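Local coordinates for protein (superoxide dismutase) (PDB 1B06) that destroys toxic superoxide radicals inside the cell, using one iron ion per subunit to convert them to hydrogen peroxide and oxygen, at residues 111-116 / 147-152. Sequence-based numbering, arbitrary orientation.
Sequences KQYGSF and LQIMTV
Gln112 and Tyr113, the last two residues of helix 103-113, reach across to Leu147 and take both polar atoms of its peptide backbone. Leu147 N donates to Gln112 OE1 over 3.0 Å; the N-H points almost straight at the oxygen (164°) and arrives in the plane of the side-chain amide, on a lone pair. The other half of that amide is used as well, since NE2 donates to the carbonyl of Gly145, so the two bonds fix which way round the amide sits. Beyond CG the Gln112 chain runs extended (chi2 174°), which carries the amide to the start of the strand.

The phenol does the rest. Tyr113 OH donates to Leu147 O, also at 3.0 Å, coming in nearly head-on to the carbonyl with a C=O...O angle of 167°. The same hydroxyl accepts from a water 2.7 Å away, and that water in turn accepts from Ile149 N at 3.0 Å. Between them Gln148 pairs by its backbone with Tyr139 of strand 134-140, while Leu147 O and Ile149 N are served from the helix side, directly and through the water.

Ile149 adds apolar contact: CD1 approaches the ring obliquely, 4.1 Å from Tyr113 CE2, and both CG1 and CD1 lie against the hydroxyl. An edge-to-face stack with Phe119 of helix 116-129 also holds the ring.

Strand 147-153 is an outer strand of the three-stranded antiparallel sheet of the C-terminal domain of an iron/manganese superoxide dismutase; the contact ties the end of helix 103-113 to the first residues of this strand, away from the iron site. Leu147 packs back against Leu105, Leu108 and Ile109 of helix 103-113, Ile149 fits against Val122 and Ser126 of helix 116-129, and the second subunit adds Gln5 against Gln112 and Ile56 against Tyr113.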
loop_
_atom_site.group_PDB
_atom_site.type_symbol
_atom_site.label_atom_id
_atom_site.label_comp_id
_atom_site.label_asym_id
_atom_site.label_seq_id
_atom_site.Cartn_x
_atom_site.Cartn_y
_atom_site.Cartn_z
ATOM N N LYS A 111 0.667 -32.834 -7.288
ATOM C CA LYS A 111 2.105 -32.854 -7.078
ATOM C C LYS A 111 2.600 -31.799 -6.091
ATOM O O LYS A 111 3.562 -32.031 -5.352
ATOM C CB LYS A 111 2.818 -32.663 -8.412
ATOM C CG LYS A 111 2.511 -33.729 -9.433
ATOM C CD LYS A 111 3.531 -33.704 -10.544
ATOM C CE LYS A 111 3.127 -34.617 -11.681
ATOM N NZ LYS A 111 3.571 -34.077 -12.998
ATOM N N GLN A 112 1.945 -30.643 -6.076
ATOM C CA GLN A 112 2.365 -29.551 -5.204
ATOM C C GLN A 112 1.579 -29.408 -3.910
ATOM O O GLN A 112 2.066 -28.810 -2.954
ATOM C CB GLN A 112 2.328 -28.233 -5.987
ATOM C CG GLN A 112 3.268 -28.234 -7.192
ATOM C CD GLN A 112 3.141 -26.992 -8.049
ATOM O OE1 GLN A 112 2.573 -25.987 -7.625
ATOM N NE2 GLN A 112 3.671 -27.056 -9.265
ATOM N N TYR A 113 0.373 -29.958 -3.868
ATOM C CA TYR A 113 -0.434 -29.853 -2.665
ATOM C C TYR A 113 -0.833 -31.211 -2.109
ATOM O O TYR A 113 -1.452 -31.294 -1.047
ATOM C CB TYR A 113 -1.673 -29.014 -2.951
ATOM C CG TYR A 113 -1.338 -27.574 -3.258
ATOM C CD1 TYR A 113 -0.935 -27.189 -4.534
ATOM C CD2 TYR A 113 -1.402 -26.598 -2.265
ATOM C CE1 TYR A 113 -0.602 -25.866 -4.812
ATOM C CE2 TYR A 113 -1.072 -25.274 -2.534
ATOM C CZ TYR A 113 -0.672 -24.916 -3.806
ATOM O OH TYR A 113 -0.335 -23.606 -4.066
ATOM N N GLY A 114 -0.469 -32.272 -2.826
ATOM C CA GLY A 114 -0.797 -33.612 -2.377
ATOM C C GLY A 114 -2.147 -34.092 -2.861
ATOM O O GLY A 114 -2.301 -35.250 -3.240
ATOM N N SER A 115 -3.132 -33.202 -2.848
ATOM C CA SER A 115 -4.472 -33.553 -3.298
ATOM C C SER A 115 -5.331 -32.308 -3.443
ATOM O O SER A 115 -4.972 -31.240 -2.955
ATOM C CB SER A 115 -5.129 -34.512 -2.301
ATOM O OG SER A 115 -5.431 -33.856 -1.082
ATOM N N PHE A 116 -6.471 -32.451 -4.112
ATOM C CA PHE A 116 -7.384 -31.330 -4.307
ATOM C C PHE A 116 -7.967 -30.853 -2.972
ATOM O O PHE A 116 -8.235 -29.667 -2.789
ATOM C CB PHE A 116 -8.514 -31.741 -5.255
ATOM C CG PHE A 116 -9.535 -30.668 -5.478
ATOM C CD1 PHE A 116 -9.158 -29.426 -5.976
ATOM C CD2 PHE A 116 -10.876 -30.895 -5.184
ATOM C CE1 PHE A 116 -10.100 -28.423 -6.178
ATOM C CE2 PHE A 116 -11.826 -29.897 -5.383
ATOM C CZ PHE A 116 -11.436 -28.659 -5.882
ATOM N N LEU A 147 2.430 -23.298 -8.837
ATOM C CA LEU A 147 1.104 -22.704 -8.896
ATOM C C LEU A 147 1.108 -21.874 -7.608
ATOM O O LEU A 147 0.873 -22.396 -6.514
ATOM C CB LEU A 147 0.028 -23.793 -8.843
ATOM C CG LEU A 147 -0.185 -24.602 -10.121
ATOM C CD1 LEU A 147 -1.095 -25.776 -9.832
ATOM C CD2 LEU A 147 -0.791 -23.716 -11.185
ATOM N N GLN A 148 1.397 -20.586 -7.740
ATOM C CA GLN A 148 1.497 -19.704 -6.583
ATOM C C GLN A 148 0.214 -19.028 -6.116
ATOM O O GLN A 148 -0.450 -18.334 -6.884
ATOM C CB GLN A 148 2.564 -18.639 -6.861
ATOM C CG GLN A 148 2.840 -17.721 -5.696
ATOM C CD GLN A 148 3.550 -18.422 -4.560
ATOM O OE1 GLN A 148 4.578 -19.070 -4.756
ATOM N NE2 GLN A 148 3.003 -18.296 -3.356
ATOM N N ILE A 149 -0.121 -19.231 -4.845
ATOM C CA ILE A 149 -1.301 -18.612 -4.251
ATOM C C ILE A 149 -0.910 -17.219 -3.771
ATOM O O ILE A 149 0.208 -17.016 -3.300
ATOM C CB ILE A 149 -1.802 -19.386 -3.015
ATOM C CG1 ILE A 149 -2.399 -20.730 -3.426
ATOM C CG2 ILE A 149 -2.850 -18.559 -2.279
ATOM C CD1 ILE A 149 -2.765 -21.604 -2.241
ATOM N N MET A 150 -1.822 -16.260 -3.880
ATOM C CA MET A 150 -1.528 -14.910 -3.421
ATOM C C MET A 150 -2.790 -14.126 -3.079
ATOM O O MET A 150 -3.825 -14.277 -3.726
ATOM C CB MET A 150 -0.718 -14.151 -4.484
ATOM C CG MET A 150 -0.246 -12.753 -4.053
ATOM S SD MET A 150 0.775 -12.722 -2.543
ATOM C CE MET A 150 2.057 -13.846 -3.011
ATOM N N THR A 151 -2.703 -13.306 -2.039
ATOM C CA THR A 151 -3.818 -12.465 -1.657
ATOM C C THR A 151 -3.482 -11.081 -2.212
ATOM O O THR A 151 -2.412 -10.534 -1.954
ATOM C CB THR A 151 -3.993 -12.386 -0.122
ATOM O OG1 THR A 151 -2.724 -12.159 0.501
ATOM C CG2 THR A 151 -4.592 -13.681 0.411
ATOM N N VAL A 152 -4.394 -10.530 -2.999
ATOM C CA VAL A 152 -4.189 -9.221 -3.597
ATOM C C VAL A 152 -5.045 -8.197 -2.860
ATOM O O VAL A 152 -6.249 -8.404 -2.659
ATOM C CB VAL A 152 -4.554 -9.259 -5.105
ATOM C CG1 VAL A 152 -4.528 -7.863 -5.705
ATOM C CG2 VAL A 152 -3.579 -10.168 -5.837
HETATM O O HOH W 1 1.211 -21.458 -3.348
#